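Local coordinates for protein glycoside hydrolase family 61 (Trichoderma reesei QM6a, PDB 5O2X) that probably cleaves cellulose and related polysaccharides oxidatively, as a copper-dependent lytic polysaccharide monooxygenase of family AA9, at residues A[13-25]-A[29-41]. Numbering follows the deposited sequence. Where two conformers were deposited one is given.
With MAN (alpha-D-mannopyranose), chain P; MAN (alpha-D-mannopyranose), chain R; NAG (2-acetamido-2-deoxy-beta-D-glucopyranose), chain B.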
# COMPACT_ATOMS: atom_id res chain seq x y z
N TRP A 13 8.48 -4.66 14.87
CA TRP A 13 7.26 -5.28 14.39
C TRP A 13 6.02 -4.58 15.01
O TRP A 13 5.96 -4.42 16.23
CB TRP A 13 7.27 -6.75 14.84
CG TRP A 13 6.22 -7.68 14.31
CD1 TRP A 13 6.39 -8.60 13.34
CD2 TRP A 13 4.90 -7.90 14.82
NE1 TRP A 13 5.26 -9.36 13.19
CE2 TRP A 13 4.34 -9.00 14.12
CE3 TRP A 13 4.15 -7.34 15.86
CZ2 TRP A 13 3.04 -9.50 14.41
CZ3 TRP A 13 2.89 -7.88 16.15
CH2 TRP A 13 2.38 -8.91 15.44
N TYR A 14 5.07 -4.28 14.15
CA TYR A 14 3.74 -3.78 14.53
C TYR A 14 2.67 -4.71 14.00
O TYR A 14 2.67 -5.04 12.81
CB TYR A 14 3.46 -2.39 13.96
CG TYR A 14 4.33 -1.30 14.54
CD1 TYR A 14 5.61 -1.09 14.07
CD2 TYR A 14 3.85 -0.48 15.56
CE1 TYR A 14 6.42 -0.07 14.60
CE2 TYR A 14 4.63 0.51 16.11
CZ TYR A 14 5.92 0.71 15.63
OH TYR A 14 6.68 1.71 16.18
N GLN A 15 1.71 -5.04 14.85
CA GLN A 15 0.54 -5.78 14.42
C GLN A 15 -0.26 -4.92 13.45
O GLN A 15 -0.59 -3.78 13.74
CB GLN A 15 -0.30 -6.11 15.64
CG GLN A 15 -1.48 -7.05 15.39
CD GLN A 15 -2.23 -7.39 16.67
OE1 GLN A 15 -2.23 -6.64 17.64
NE2 GLN A 15 -2.91 -8.51 16.65
N ALA A 16 -0.62 -5.49 12.30
CA ALA A 16 -1.47 -4.78 11.37
C ALA A 16 -2.95 -5.03 11.70
O ALA A 16 -3.27 -5.84 12.57
CB ALA A 16 -1.16 -5.21 9.93
N TYR A 17 -3.84 -4.34 10.99
CA TYR A 17 -5.25 -4.73 11.09
C TYR A 17 -5.45 -6.08 10.43
O TYR A 17 -4.96 -6.29 9.33
CB TYR A 17 -6.14 -3.68 10.42
CG TYR A 17 -7.60 -4.00 10.60
CD1 TYR A 17 -8.19 -3.80 11.84
CD2 TYR A 17 -8.39 -4.56 9.60
CE1 TYR A 17 -9.51 -4.14 12.07
CE2 TYR A 17 -9.71 -4.91 9.82
CZ TYR A 17 -10.25 -4.73 11.07
OH TYR A 17 -11.55 -5.11 11.28
N ASP A 18 -6.16 -6.99 11.09
CA ASP A 18 -6.42 -8.31 10.52
C ASP A 18 -7.91 -8.44 10.26
O ASP A 18 -8.68 -8.70 11.18
CB ASP A 18 -5.96 -9.42 11.45
CG ASP A 18 -6.15 -10.79 10.84
OD1 ASP A 18 -6.76 -10.87 9.76
OD2 ASP A 18 -5.71 -11.78 11.48
N PRO A 19 -8.34 -8.23 9.01
CA PRO A 19 -9.78 -8.27 8.70
C PRO A 19 -10.36 -9.69 8.77
O PRO A 19 -11.59 -9.83 8.66
CB PRO A 19 -9.82 -7.71 7.27
CG PRO A 19 -8.53 -8.20 6.68
CD PRO A 19 -7.53 -8.03 7.78
N THR A 20 -9.51 -10.70 8.90
CA THR A 20 -9.95 -12.09 9.04
C THR A 20 -10.07 -12.51 10.48
O THR A 20 -10.44 -13.67 10.75
CB THR A 20 -9.08 -13.05 8.23
OG1 THR A 20 -7.77 -13.16 8.81
CG2 THR A 20 -9.00 -12.64 6.77
N THR A 21 -9.76 -11.61 11.41
CA THR A 21 -9.74 -11.95 12.84
C THR A 21 -10.43 -10.88 13.65
O THR A 21 -11.34 -11.15 14.45
CB THR A 21 -8.29 -12.16 13.29
OG1 THR A 21 -7.71 -13.20 12.49
CG2 THR A 21 -8.21 -12.54 14.76
N PHE A 22 -9.97 -9.63 13.52
CA PHE A 22 -10.47 -8.56 14.38
C PHE A 22 -11.97 -8.33 14.30
O PHE A 22 -12.56 -8.07 15.37
CB PHE A 22 -9.75 -7.24 14.07
CG PHE A 22 -8.31 -7.15 14.50
CD1 PHE A 22 -7.50 -8.23 14.77
CD2 PHE A 22 -7.74 -5.88 14.55
CE1 PHE A 22 -6.15 -8.05 15.06
CE2 PHE A 22 -6.42 -5.70 14.86
CZ PHE A 22 -5.61 -6.78 15.06
N PRO A 23 -12.65 -8.47 13.14
CA PRO A 23 -14.08 -8.23 13.13
C PRO A 23 -14.83 -9.22 14.00
O PRO A 23 -15.98 -8.95 14.40
CB PRO A 23 -14.45 -8.39 11.66
CG PRO A 23 -13.19 -8.05 10.92
CD PRO A 23 -12.11 -8.60 11.78
N TYR A 24 -14.23 -10.37 14.28
CA TYR A 24 -14.88 -11.41 15.08
C TYR A 24 -14.68 -11.22 16.57
O TYR A 24 -15.28 -11.94 17.38
CB TYR A 24 -14.39 -12.79 14.65
CG TYR A 24 -14.59 -13.04 13.19
CD1 TYR A 24 -15.85 -13.25 12.67
CD2 TYR A 24 -13.51 -13.11 12.29
CE1 TYR A 24 -16.05 -13.52 11.33
CE2 TYR A 24 -13.68 -13.36 10.95
CZ TYR A 24 -14.95 -13.57 10.45
OH TYR A 24 -15.15 -13.90 9.14
N GLU A 25 -13.77 -10.32 16.97
CA GLU A 25 -13.44 -10.09 18.37
C GLU A 25 -14.37 -9.08 18.98
O GLU A 25 -14.84 -8.19 18.31
CB GLU A 25 -12.02 -9.51 18.49
CG GLU A 25 -10.92 -10.40 17.96
CD GLU A 25 -9.52 -9.84 18.07
OE1 GLU A 25 -9.27 -8.96 18.86
OE2 GLU A 25 -8.65 -10.33 17.34
N PRO A 29 -7.76 -4.90 19.16
CA PRO A 29 -6.76 -3.93 19.60
C PRO A 29 -6.67 -2.72 18.70
O PRO A 29 -6.97 -2.78 17.52
CB PRO A 29 -5.46 -4.74 19.58
CG PRO A 29 -5.70 -5.72 18.48
CD PRO A 29 -7.13 -6.11 18.60
N ILE A 30 -6.14 -1.64 19.28
CA ILE A 30 -5.75 -0.46 18.52
C ILE A 30 -4.44 -0.78 17.81
O ILE A 30 -3.44 -1.15 18.46
CB ILE A 30 -5.62 0.74 19.44
CG1 ILE A 30 -6.97 1.09 20.06
CG2 ILE A 30 -5.02 1.92 18.65
CD1 ILE A 30 -6.89 2.13 21.14
N VAL A 31 -4.43 -0.59 16.49
CA VAL A 31 -3.28 -0.93 15.66
C VAL A 31 -3.02 0.18 14.66
O VAL A 31 -3.82 1.12 14.53
CB VAL A 31 -3.48 -2.28 14.93
CG1 VAL A 31 -3.51 -3.43 15.91
CG2 VAL A 31 -4.73 -2.28 14.07
N VAL A 32 -1.87 0.07 13.96
CA VAL A 32 -1.48 1.10 13.00
C VAL A 32 -2.16 0.94 11.67
O VAL A 32 -2.14 1.87 10.86
CB VAL A 32 0.05 1.13 12.84
CG1 VAL A 32 0.72 1.47 14.13
CG2 VAL A 32 0.59 -0.15 12.25
N GLY A 33 -2.75 -0.23 11.38
CA GLY A 33 -3.49 -0.45 10.15
C GLY A 33 -4.93 -0.04 10.28
O GLY A 33 -5.55 -0.24 11.33
N TRP A 34 -5.48 0.56 9.21
CA TRP A 34 -6.88 0.99 9.23
C TRP A 34 -7.83 -0.20 9.35
O TRP A 34 -7.57 -1.31 8.90
CB TRP A 34 -7.18 1.79 7.98
CG TRP A 34 -6.62 3.21 8.03
CD1 TRP A 34 -5.40 3.60 8.48
CD2 TRP A 34 -7.34 4.40 7.68
NE1 TRP A 34 -5.31 4.98 8.43
CE2 TRP A 34 -6.50 5.49 7.98
CE3 TRP A 34 -8.64 4.65 7.23
CZ2 TRP A 34 -6.91 6.81 7.84
CZ3 TRP A 34 -9.03 5.97 7.08
CH2 TRP A 34 -8.19 7.02 7.40
N THR A 35 -8.97 0.06 9.99
CA THR A 35 -10.04 -0.93 10.03
C THR A 35 -10.72 -0.97 8.68
O THR A 35 -11.03 0.08 8.14
CB THR A 35 -11.05 -0.54 11.11
OG1 THR A 35 -10.36 -0.51 12.37
CG2 THR A 35 -12.23 -1.49 11.18
N ALA A 36 -10.92 -2.15 8.11
CA ALA A 36 -11.57 -2.26 6.81
C ALA A 36 -12.36 -3.57 6.75
O ALA A 36 -12.17 -4.48 7.56
CB ALA A 36 -10.57 -2.16 5.67
N ALA A 37 -13.23 -3.64 5.75
CA ALA A 37 -14.23 -4.70 5.66
C ALA A 37 -13.88 -5.78 4.63
O ALA A 37 -14.77 -6.47 4.14
CB ALA A 37 -15.61 -4.11 5.43
N ASP A 38 -12.58 -5.97 4.38
CA ASP A 38 -12.09 -7.05 3.52
C ASP A 38 -11.96 -8.37 4.25
O ASP A 38 -10.89 -8.99 4.26
CB ASP A 38 -10.79 -6.65 2.81
CG ASP A 38 -9.66 -6.27 3.74
OD1 ASP A 38 -9.88 -5.69 4.80
OD2 ASP A 38 -8.43 -6.51 3.39
N LEU A 39 -13.07 -8.83 4.87
CA LEU A 39 -13.12 -10.06 5.64
C LEU A 39 -12.81 -11.31 4.78
O LEU A 39 -12.39 -12.32 5.30
CB LEU A 39 -14.46 -10.24 6.33
CG LEU A 39 -14.65 -9.45 7.65
CD1 LEU A 39 -14.58 -7.96 7.48
CD2 LEU A 39 -15.98 -9.88 8.26
N ASP A 40 -13.07 -11.15 3.48
CA ASP A 40 -12.83 -12.20 2.51
C ASP A 40 -11.44 -12.14 1.88
O ASP A 40 -11.20 -12.86 0.92
CB ASP A 40 -13.90 -12.14 1.41
CG ASP A 40 -13.84 -10.89 0.56
OD1 ASP A 40 -13.11 -9.94 0.93
OD2 ASP A 40 -14.58 -10.82 -0.42
N ASN A 41 -10.56 -11.28 2.40
CA ASN A 41 -9.22 -11.08 1.80
C ASN A 41 -9.31 -10.50 0.38
O ASN A 41 -8.32 -10.56 -0.38
CB ASN A 41 -8.39 -12.35 1.81
CG ASN A 41 -7.70 -12.60 3.12
OD1 ASN A 41 -7.45 -11.68 3.91
ND2 ASN A 41 -7.32 -13.85 3.33
C1 MAN P . 7.56 -8.95 19.24
C2 MAN P . 8.68 -9.75 18.63
C3 MAN P . 8.22 -10.06 17.20
C4 MAN P . 6.85 -10.70 17.14
C5 MAN P . 5.84 -9.87 17.87
C6 MAN P . 4.48 -10.54 17.92
O2 MAN P . 8.87 -10.91 19.46
O3 MAN P . 9.12 -10.98 16.66
O4 MAN P . 6.41 -11.03 15.85
O5 MAN P . 6.35 -9.69 19.18
O6 MAN P . 3.69 -9.87 18.92
C1 MAN R . 4.21 5.10 18.62
C2 MAN R . 5.07 3.86 18.55
C3 MAN R . 5.94 3.72 19.78
C4 MAN R . 6.69 5.02 20.05
C5 MAN R . 5.76 6.23 20.07
C6 MAN R . 6.53 7.53 20.17
O2 MAN R . 5.87 3.99 17.36
O3 MAN R . 6.84 2.64 19.61
O4 MAN R . 7.33 4.94 21.32
O5 MAN R . 4.97 6.27 18.87
O6 MAN R . 5.65 8.64 20.25
C1 NAG B . -19.89 -1.58 4.05
C2 NAG B . -20.36 -3.02 4.27
C3 NAG B . -21.76 -3.16 3.65
C4 NAG B . -22.71 -2.12 4.16
C5 NAG B . -22.12 -0.74 4.02
C6 NAG B . -22.97 0.40 4.65
C7 NAG B . -18.96 -5.02 4.12
C8 NAG B . -18.13 -5.89 3.22
N2 NAG B . -19.46 -3.93 3.59
O3 NAG B . -22.27 -4.48 3.96
O4 NAG B . -23.97 -2.20 3.48
O5 NAG B . -20.85 -0.69 4.64
O6 NAG B . -23.39 0.06 5.95
O7 NAG B . -19.14 -5.32 5.28
O HOH W 1 -0.01 -1.72 15.42
O HOH W 2 -14.53 -4.59 9.60
O HOH W 3 -12.94 -13.89 7.49
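Pro29 meets Phe22 where the chain of this AA9 beta-sandwich domain, having left strand 12-15, loops round to run alongside residues 17-19 in the same direction; no direct hydrogen bond joins the two segments. Pro29 CD lies over the Phe22 ring in a CH-pi contact, 3.9 Å from its centroid. Val31 then sends its two methyls different ways: with CG1 anti to its carbonyl carbon (chi1 -67°), that branch meets the Phe22 edge in the ring plane, and CG2 packs on the backbone N and CA of Tyr17. At Val32 water takes over, accepting from Val32 N and donating to Gln15 O, and CG1 touches Tyr14 CD2; Tyr14 OH is hydrogen-bonded to mannose O2. Thr35 CA sits almost on the normal of the Tyr17 ring, 3.7 Å from the centroid. Asp38 and Leu39, opening the type I turn 38-41, pack against Pro19, with Asp38 OD1 3.2 Å from Pro19 CB. Leu39 lays CD1 against Pro23 CG, a water joins its carbonyl to Tyr24 OH, and its CA makes a CA-H...O contact with Pro19 O, buried without a hydrogen-bonding partner. The Asn41 side chain, about 7 Å from the copper ion, has OD1 hydrogen-bonded to His3 ND1 and 3.4 Å from Thr20 CG2.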